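Long-range contact in carbon monoxide dehydrogenase (Thermococcus sp. AM4, PDB 6T7J), which catalyses the reversible oxidation of carbon monoxide to carbon dioxide at its cluster C, a nickel-iron-sulfur centre that lacks nickel in this as-isolated form: residues Leu327-Val339 with Ala392-Ile406. Numbering follows the deposited sequence.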
ATOM      1  N   LEU A 327      -4.012 -15.875 -25.758  1.00 43.01           N
ATOM      2  CA  LEU A 327      -3.943 -16.855 -26.835  1.00 46.23           C
ATOM      3  C   LEU A 327      -5.023 -17.917 -26.696  1.00 49.54           C
ATOM      4  O   LEU A 327      -5.529 -18.418 -27.708  1.00 50.90           O
ATOM      5  CB  LEU A 327      -2.558 -17.499 -26.865  1.00 46.98           C
ATOM      6  CG  LEU A 327      -1.400 -16.519 -27.069  1.00 52.19           C
ATOM      7  CD1 LEU A 327      -0.062 -17.199 -26.830  1.00 46.68           C
ATOM      8  CD2 LEU A 327      -1.459 -15.908 -28.462  1.00 50.00           C
ATOM      9  N   ALA A 328      -5.412 -18.247 -25.459  1.00 47.66           N
ATOM     10  CA  ALA A 328      -6.438 -19.267 -25.264  1.00 49.02           C
ATOM     11  C   ALA A 328      -7.762 -18.835 -25.878  1.00 50.70           C
ATOM     12  O   ALA A 328      -8.497 -19.660 -26.432  1.00 50.75           O
ATOM     13  CB  ALA A 328      -6.602 -19.570 -23.774  1.00 47.60           C
ATOM     14  N   ILE A 329      -8.077 -17.541 -25.802  1.00 54.41           N
ATOM     15  CA  ILE A 329      -9.295 -17.043 -26.429  1.00 53.05           C
ATOM     16  C   ILE A 329      -9.142 -17.021 -27.943  1.00 49.31           C
ATOM     17  O   ILE A 329     -10.130 -17.136 -28.679  1.00 45.15           O
ATOM     18  CB  ILE A 329      -9.648 -15.651 -25.871  1.00 50.07           C
ATOM     19  CG1 ILE A 329      -9.598 -15.663 -24.342  1.00 46.65           C
ATOM     20  CG2 ILE A 329     -11.016 -15.199 -26.360  1.00 47.73           C
ATOM     21  CD1 ILE A 329      -9.767 -14.295 -23.715  1.00 50.72           C
ATOM     22  N   ILE A 330      -7.909 -16.887 -28.439  1.00 51.83           N
ATOM     23  CA  ILE A 330      -7.681 -16.805 -29.880  1.00 53.19           C
ATOM     24  C   ILE A 330      -7.741 -18.169 -30.551  1.00 58.17           C
ATOM     25  O   ILE A 330      -7.780 -18.243 -31.786  1.00 58.36           O
ATOM     26  CB  ILE A 330      -6.350 -16.062 -30.103  1.00 54.75           C
ATOM     27  CG1 ILE A 330      -6.376 -14.749 -29.317  1.00 54.83           C
ATOM     28  CG2 ILE A 330      -6.111 -15.764 -31.576  1.00 57.19           C
ATOM     29  CD1 ILE A 330      -5.192 -13.858 -29.548  1.00 46.52           C
ATOM     30  N   THR A 331      -7.779 -19.256 -29.772  1.00 57.08           N
ATOM     31  CA  THR A 331      -8.094 -20.557 -30.354  1.00 53.04           C
ATOM     32  C   THR A 331      -9.496 -20.571 -30.947  1.00 57.45           C
ATOM     33  O   THR A 331      -9.771 -21.338 -31.877  1.00 57.11           O
ATOM     34  CB  THR A 331      -7.965 -21.665 -29.306  1.00 57.14           C
ATOM     35  OG1 THR A 331      -8.978 -21.500 -28.304  1.00 50.64           O
ATOM     36  CG2 THR A 331      -6.591 -21.636 -28.654  1.00 48.32           C
ATOM     37  N   GLY A 332     -10.390 -19.730 -30.430  1.00 51.98           N
ATOM     38  CA  GLY A 332     -11.755 -19.670 -30.905  1.00 54.42           C
ATOM     39  C   GLY A 332     -12.686 -20.700 -30.311  1.00 53.43           C
ATOM     40  O   GLY A 332     -13.845 -20.779 -30.735  1.00 57.10           O
ATOM     41  N   ALA A 333     -12.226 -21.484 -29.337  1.00 53.08           N
ATOM     42  CA  ALA A 333     -13.010 -22.583 -28.789  1.00 57.38           C
ATOM     43  C   ALA A 333     -13.339 -22.406 -27.312  1.00 54.12           C
ATOM     44  O   ALA A 333     -13.837 -23.348 -26.688  1.00 60.32           O
ATOM     45  CB  ALA A 333     -12.276 -23.912 -28.997  1.00 50.99           C
ATOM     46  N   VAL A 334     -13.083 -21.236 -26.737  1.00 53.74           N
ATOM     47  CA  VAL A 334     -13.356 -20.995 -25.324  1.00 59.03           C
ATOM     48  C   VAL A 334     -14.763 -20.423 -25.198  1.00 55.68           C
ATOM     49  O   VAL A 334     -15.023 -19.285 -25.598  1.00 54.96           O
ATOM     50  CB  VAL A 334     -12.317 -20.061 -24.696  1.00 49.39           C
ATOM     51  CG1 VAL A 334     -12.726 -19.699 -23.277  1.00 43.77           C
ATOM     52  CG2 VAL A 334     -10.951 -20.721 -24.698  1.00 55.90           C
ATOM     53  N   GLU A 335     -15.678 -21.218 -24.641  1.00 54.58           N
ATOM     54  CA  GLU A 335     -17.032 -20.729 -24.414  1.00 54.48           C
ATOM     55  C   GLU A 335     -17.065 -19.707 -23.286  1.00 50.69           C
ATOM     56  O   GLU A 335     -17.813 -18.725 -23.353  1.00 46.27           O
ATOM     57  CB  GLU A 335     -17.963 -21.897 -24.100  1.00 52.93           C
ATOM     58  CG  GLU A 335     -18.554 -22.543 -25.326  1.00 51.74           C
ATOM     59  CD  GLU A 335     -17.526 -23.277 -26.163  1.00 59.54           C
ATOM     60  OE1 GLU A 335     -16.923 -24.246 -25.650  1.00 57.42           O
ATOM     61  OE2 GLU A 335     -17.321 -22.887 -27.333  1.00 51.60           O
ATOM     62  N   ALA A 336     -16.263 -19.919 -22.247  1.00 47.33           N
ATOM     63  CA  ALA A 336     -16.240 -19.007 -21.115  1.00 50.64           C
ATOM     64  C   ALA A 336     -14.912 -19.135 -20.385  1.00 47.38           C
ATOM     65  O   ALA A 336     -14.370 -20.240 -20.248  1.00 46.35           O
ATOM     66  CB  ALA A 336     -17.403 -19.285 -20.153  1.00 44.04           C
ATOM     67  N   ILE A 337     -14.396 -17.997 -19.928  1.00 46.20           N
ATOM     68  CA  ILE A 337     -13.251 -17.954 -19.025  1.00 47.59           C
ATOM     69  C   ILE A 337     -13.718 -17.311 -17.723  1.00 48.02           C
ATOM     70  O   ILE A 337     -14.239 -16.188 -17.727  1.00 46.98           O
ATOM     71  CB  ILE A 337     -12.051 -17.207 -19.635  1.00 44.86           C
ATOM     72  CG1 ILE A 337     -10.905 -17.117 -18.624  1.00 45.65           C
ATOM     73  CG2 ILE A 337     -12.450 -15.824 -20.146  1.00 42.97           C
ATOM     74  CD1 ILE A 337      -9.544 -16.916 -19.262  1.00 43.18           C
ATOM     75  N   ILE A 338     -13.546 -18.034 -16.621  1.00 42.19           N
ATOM     76  CA  ILE A 338     -14.046 -17.645 -15.308  1.00 47.21           C
ATOM     77  C   ILE A 338     -12.858 -17.179 -14.483  1.00 47.45           C
ATOM     78  O   ILE A 338     -11.940 -17.963 -14.212  1.00 50.41           O
ATOM     79  CB  ILE A 338     -14.766 -18.811 -14.610  1.00 51.42           C
ATOM     80  CG1 ILE A 338     -15.585 -19.622 -15.616  1.00 42.45           C
ATOM     81  CG2 ILE A 338     -15.632 -18.303 -13.465  1.00 46.99           C
ATOM     82  CD1 ILE A 338     -16.632 -18.816 -16.340  1.00 47.96           C
ATOM     83  N   VAL A 339     -12.874 -15.911 -14.073  1.00 49.99           N
ATOM     84  CA  VAL A 339     -11.740 -15.309 -13.385  1.00 54.10           C
ATOM     85  C   VAL A 339     -12.179 -14.787 -12.024  1.00 52.08           C
ATOM     86  O   VAL A 339     -13.343 -14.429 -11.817  1.00 49.36           O
ATOM     87  CB  VAL A 339     -11.099 -14.184 -14.228  1.00 50.99           C
ATOM     88  CG1 VAL A 339     -10.659 -14.727 -15.580  1.00 46.11           C
ATOM     89  CG2 VAL A 339     -12.071 -13.029 -14.408  1.00 49.93           C
ATOM     90  N   ALA A 392     -21.902 -21.132 -19.924  1.00 55.98           N
ATOM     91  CA  ALA A 392     -20.894 -21.594 -20.880  1.00 58.82           C
ATOM     92  C   ALA A 392     -21.480 -22.610 -21.863  1.00 59.10           C
ATOM     93  O   ALA A 392     -21.279 -22.512 -23.087  1.00 59.93           O
ATOM     94  CB  ALA A 392     -19.703 -22.192 -20.131  1.00 49.37           C
ATOM     95  N   ILE A 393     -22.211 -23.597 -21.341  1.00 58.69           N
ATOM     96  CA  ILE A 393     -22.784 -24.642 -22.186  1.00 59.38           C
ATOM     97  C   ILE A 393     -23.774 -24.048 -23.179  1.00 57.60           C
ATOM     98  O   ILE A 393     -23.861 -24.485 -24.333  1.00 55.79           O
ATOM     99  CB  ILE A 393     -23.438 -25.726 -21.310  1.00 57.71           C
ATOM    100  CG1 ILE A 393     -22.364 -26.550 -20.601  1.00 58.73           C
ATOM    101  CG2 ILE A 393     -24.349 -26.616 -22.137  1.00 58.29           C
ATOM    102  CD1 ILE A 393     -22.903 -27.408 -19.496  1.00 51.65           C
ATOM    103  N   GLU A 394     -24.529 -23.036 -22.750  1.00 60.47           N
ATOM    104  CA  GLU A 394     -25.493 -22.402 -23.640  1.00 59.29           C
ATOM    105  C   GLU A 394     -24.807 -21.516 -24.669  1.00 61.84           C
ATOM    106  O   GLU A 394     -25.367 -21.273 -25.743  1.00 57.68           O
ATOM    107  CB  GLU A 394     -26.502 -21.597 -22.824  1.00 58.58           C
ATOM    108  CG  GLU A 394     -27.424 -22.457 -21.976  1.00 56.44           C
ATOM    109  CD  GLU A 394     -27.860 -21.769 -20.700  1.00 57.01           C
ATOM    110  OE1 GLU A 394     -28.541 -22.421 -19.879  1.00 60.25           O
ATOM    111  OE2 GLU A 394     -27.523 -20.581 -20.517  1.00 52.64           O
ATOM    112  N   ASN A 395     -23.607 -21.018 -24.361  1.00 58.43           N
ATOM    113  CA  ASN A 395     -22.843 -20.285 -25.361  1.00 59.07           C
ATOM    114  C   ASN A 395     -22.159 -21.200 -26.368  1.00 55.60           C
ATOM    115  O   ASN A 395     -21.756 -20.726 -27.436  1.00 53.49           O
ATOM    116  CB  ASN A 395     -21.795 -19.395 -24.692  1.00 56.36           C
ATOM    117  CG  ASN A 395     -21.234 -18.349 -25.637  1.00 59.38           C
ATOM    118  OD1 ASN A 395     -21.936 -17.856 -26.521  1.00 59.50           O
ATOM    119  ND2 ASN A 395     -19.964 -18.009 -25.457  1.00 59.34           N
ATOM    120  N   TYR A 396     -21.999 -22.483 -26.039  1.00 58.16           N
ATOM    121  CA  TYR A 396     -21.376 -23.423 -26.976  1.00 59.90           C
ATOM    122  C   TYR A 396     -21.883 -23.341 -28.418  1.00 61.34           C
ATOM    123  O   TYR A 396     -21.043 -23.387 -29.332  1.00 55.66           O
ATOM    124  CB  TYR A 396     -21.524 -24.862 -26.460  1.00 58.22           C
ATOM    125  CG  TYR A 396     -20.927 -25.906 -27.384  1.00 56.78           C
ATOM    126  CD1 TYR A 396     -19.554 -26.122 -27.426  1.00 59.60           C
ATOM    127  CD2 TYR A 396     -21.735 -26.677 -28.213  1.00 58.91           C
ATOM    128  CE1 TYR A 396     -19.002 -27.075 -28.267  1.00 59.27           C
ATOM    129  CE2 TYR A 396     -21.191 -27.633 -29.060  1.00 53.56           C
ATOM    130  CZ  TYR A 396     -19.825 -27.827 -29.079  1.00 58.70           C
ATOM    131  OH  TYR A 396     -19.277 -28.774 -29.914  1.00 56.69           O
ATOM    132  N   PRO A 397     -23.188 -23.240 -28.704  1.00 60.03           N
ATOM    133  CA  PRO A 397     -23.616 -23.161 -30.115  1.00 58.04           C
ATOM    134  C   PRO A 397     -23.078 -21.957 -30.871  1.00 62.79           C
ATOM    135  O   PRO A 397     -23.134 -21.950 -32.107  1.00 65.12           O
ATOM    136  CB  PRO A 397     -25.146 -23.111 -30.016  1.00 55.19           C
ATOM    137  CG  PRO A 397     -25.458 -23.782 -28.737  1.00 62.41           C
ATOM    138  CD  PRO A 397     -24.344 -23.407 -27.804  1.00 61.00           C
ATOM    139  N   ASN A 398     -22.560 -20.942 -30.183  1.00 59.21           N
ATOM    140  CA  ASN A 398     -22.084 -19.728 -30.832  1.00 53.64           C
ATOM    141  C   ASN A 398     -20.614 -19.795 -31.221  1.00 54.43           C
ATOM    142  O   ASN A 398     -20.067 -18.791 -31.687  1.00 59.55           O
ATOM    143  CB  ASN A 398     -22.320 -18.520 -29.924  1.00 53.43           C
ATOM    144  CG  ASN A 398     -23.789 -18.258 -29.678  1.00 59.86           C
ATOM    145  OD1 ASN A 398     -24.603 -18.312 -30.602  1.00 53.77           O
ATOM    146  ND2 ASN A 398     -24.140 -17.976 -28.427  1.00 55.58           N
ATOM    147  N   ARG A 399     -19.967 -20.938 -31.044  1.00 57.87           N
ATOM    148  CA  ARG A 399     -18.546 -21.049 -31.354  1.00 58.54           C
ATOM    149  C   ARG A 399     -18.319 -20.933 -32.854  1.00 57.49           C
ATOM    150  O   ARG A 399     -18.788 -21.794 -33.611  1.00 59.29           O
ATOM    151  CB  ARG A 399     -17.986 -22.373 -30.844  1.00 51.80           C
ATOM    152  CG  ARG A 399     -16.589 -22.672 -31.360  1.00 55.54           C
ATOM    153  CD  ARG A 399     -16.188 -24.107 -31.082  1.00 59.89           C
ATOM    154  NE  ARG A 399     -16.141 -24.391 -29.652  1.00 52.51           N
ATOM    155  CZ  ARG A 399     -15.459 -25.395 -29.114  1.00 52.43           C
ATOM    156  NH1 ARG A 399     -15.473 -25.577 -27.801  1.00 54.42           N
ATOM    157  NH2 ARG A 399     -14.762 -26.216 -29.888  1.00 49.86           N
ATOM    158  N   PRO A 400     -17.613 -19.905 -33.330  1.00 61.03           N
ATOM    159  CA  PRO A 400     -17.311 -19.825 -34.765  1.00 62.40           C
ATOM    160  C   PRO A 400     -16.341 -20.915 -35.184  1.00 64.09           C
ATOM    161  O   PRO A 400     -15.122 -20.714 -35.157  1.00 61.01           O
ATOM    162  CB  PRO A 400     -16.696 -18.429 -34.918  1.00 65.44           C
ATOM    163  CG  PRO A 400     -16.101 -18.139 -33.576  1.00 58.56           C
ATOM    164  CD  PRO A 400     -16.993 -18.807 -32.566  1.00 59.22           C
ATOM    165  N   ARG A 401     -16.876 -22.079 -35.563  1.00 63.30           N
ATOM    166  CA  ARG A 401     -16.028 -23.212 -35.918  1.00 65.28           C
ATOM    167  C   ARG A 401     -15.147 -22.918 -37.123  1.00 63.71           C
ATOM    168  O   ARG A 401     -14.113 -23.572 -37.296  1.00 64.98           O
ATOM    169  CB  ARG A 401     -16.889 -24.448 -36.184  1.00 66.22           C
ATOM    170  CG  ARG A 401     -17.616 -24.965 -34.954  1.00 66.59           C
ATOM    171  CD  ARG A 401     -17.962 -26.442 -35.092  1.00 73.90           C
ATOM    172  NE  ARG A 401     -18.434 -27.010 -33.832  1.00 72.98           N
ATOM    173  CZ  ARG A 401     -17.649 -27.601 -32.936  1.00 68.53           C
ATOM    174  NH1 ARG A 401     -18.167 -28.086 -31.817  1.00 67.67           N
ATOM    175  NH2 ARG A 401     -16.346 -27.708 -33.157  1.00 67.28           N
ATOM    176  N   ASP A 402     -15.528 -21.944 -37.954  1.00 65.87           N
ATOM    177  CA  ASP A 402     -14.698 -21.545 -39.084  1.00 66.71           C
ATOM    178  C   ASP A 402     -13.413 -20.854 -38.646  1.00 64.83           C
ATOM    179  O   ASP A 402     -12.444 -20.835 -39.412  1.00 68.74           O
ATOM    180  CB  ASP A 402     -15.491 -20.622 -40.010  1.00 64.50           C
ATOM    181  CG  ASP A 402     -16.169 -19.490 -39.260  1.00 66.06           C
ATOM    182  OD1 ASP A 402     -16.896 -19.776 -38.286  1.00 68.94           O
ATOM    183  OD2 ASP A 402     -15.975 -18.316 -39.641  1.00 72.77           O
ATOM    184  N   ARG A 403     -13.381 -20.290 -37.438  1.00 63.05           N
ATOM    185  CA  ARG A 403     -12.226 -19.559 -36.934  1.00 65.90           C
ATOM    186  C   ARG A 403     -11.559 -20.274 -35.761  1.00 66.39           C
ATOM    187  O   ARG A 403     -10.921 -19.635 -34.921  1.00 67.04           O
ATOM    188  CB  ARG A 403     -12.624 -18.143 -36.522  1.00 58.10           C
ATOM    189  CG  ARG A 403     -13.393 -17.375 -37.578  1.00 65.55           C
ATOM    190  CD  ARG A 403     -14.156 -16.215 -36.960  1.00 64.37           C
ATOM    191  NE  ARG A 403     -13.275 -15.311 -36.227  1.00 67.18           N
ATOM    192  CZ  ARG A 403     -13.684 -14.470 -35.283  1.00 66.34           C
ATOM    193  NH1 ARG A 403     -12.810 -13.685 -34.667  1.00 66.46           N
ATOM    194  NH2 ARG A 403     -14.968 -14.413 -34.954  1.00 67.36           N
ATOM    195  N   VAL A 404     -11.694 -21.595 -35.691  1.00 64.70           N
ATOM    196  CA  VAL A 404     -11.150 -22.381 -34.589  1.00 60.39           C
ATOM    197  C   VAL A 404      -9.818 -22.977 -35.018  1.00 65.30           C
ATOM    198  O   VAL A 404      -9.725 -23.614 -36.075  1.00 63.96           O
ATOM    199  CB  VAL A 404     -12.132 -23.482 -34.151  1.00 57.23           C
ATOM    200  CG1 VAL A 404     -11.417 -24.527 -33.304  1.00 51.34           C
ATOM    201  CG2 VAL A 404     -13.297 -22.877 -33.383  1.00 57.21           C
ATOM    202  N   HIS A 405      -8.785 -22.767 -34.201  1.00 65.37           N
ATOM    203  CA  HIS A 405      -7.472 -23.375 -34.417  1.00 56.04           C
ATOM    204  C   HIS A 405      -6.882 -23.695 -33.047  1.00 56.44           C
ATOM    205  O   HIS A 405      -6.309 -22.820 -32.391  1.00 62.85           O
ATOM    206  CB  HIS A 405      -6.550 -22.462 -35.217  1.00 58.13           C
ATOM    207  CG  HIS A 405      -5.162 -23.001 -35.383  1.00 63.47           C
ATOM    208  ND1 HIS A 405      -4.754 -23.669 -36.518  1.00 66.93           N
ATOM    209  CD2 HIS A 405      -4.089 -22.974 -34.558  1.00 58.63           C
ATOM    210  CE1 HIS A 405      -3.490 -24.028 -36.384  1.00 68.45           C
ATOM    211  NE2 HIS A 405      -3.063 -23.620 -35.203  1.00 58.63           N
ATOM    212  N   ILE A 406      -7.030 -24.940 -32.619  1.00 53.17           N
ATOM    213  CA  ILE A 406      -6.438 -25.429 -31.377  1.00 55.86           C
ATOM    214  C   ILE A 406      -5.118 -26.101 -31.730  1.00 62.90           C
ATOM    215  O   ILE A 406      -5.113 -27.034 -32.548  1.00 63.62           O
ATOM    216  CB  ILE A 406      -7.377 -26.405 -30.652  1.00 61.41           C
ATOM    217  CG1 ILE A 406      -8.718 -25.733 -30.350  1.00 53.12           C
ATOM    218  CG2 ILE A 406      -6.729 -26.922 -29.375  1.00 60.50           C
ATOM    219  CD1 ILE A 406      -9.777 -26.688 -29.835  1.00 56.74           C
TER
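Glu335 and Arg399 meet in a buried, side-on salt bridge: NE of Arg399 gives a bond of 3.0 Å to Glu335 OE2, and NH1 of Arg399 one of 2.9 Å to Glu335 OE1. Carboxylate and guanidinium are nearly coplanar, and both oxygens are approached on their syn sides. In the glutamate, chi1 (-87°) puts CG beside the backbone of Tyr396, 3.4 Å from Tyr396 CA, and the bend at chi2 (68°) then turns the carboxylate toward Arg399; the arginine chain bends at chi3 (-62°), bringing NE round to the acid. The guanidinium is sandwiched. Ala333 CB sits over the centre of one face, 3.5 Å from Arg399 CZ, and CE1 of Tyr396 lies off-centre on the opposite one. The tyrosine ring stands steeply to the carboxylate, its edge toward Glu335 OE1. Both oxygens have a further partner, Asn263 N for OE1 and His356 NE2 for OE2, an environment that would probably favour the charged carboxylate.

Toward the strand, Asn395 ND2 donates to Glu335 O at 3.1 Å, in the plane of that carbonyl and on a lone pair; the same amide nitrogen also reaches His356 O. Ala336 CB touches Ala392 CB beside it. Toward the helix end, Gly332 leaves the helix with positive phi and its backbone lies close to the 403-404 chain, with Gly332 O 3.4 Å from Val404 CG2. Thr331 O there accepts a 2.9 Å bond from His405 N, and Ile406 CD1 packs on Ala333 CB.

The contact thus joins the turn between helix 325-330 and strand 336-339 to the chain leaving helix 381-395, at the end of a parallel, Rossmann-like sheet where strand 336-339 starts. That strand runs between strands 261-268 and 358-361, while helix 20-30 packs against Leu327, Ile330 and Thr331.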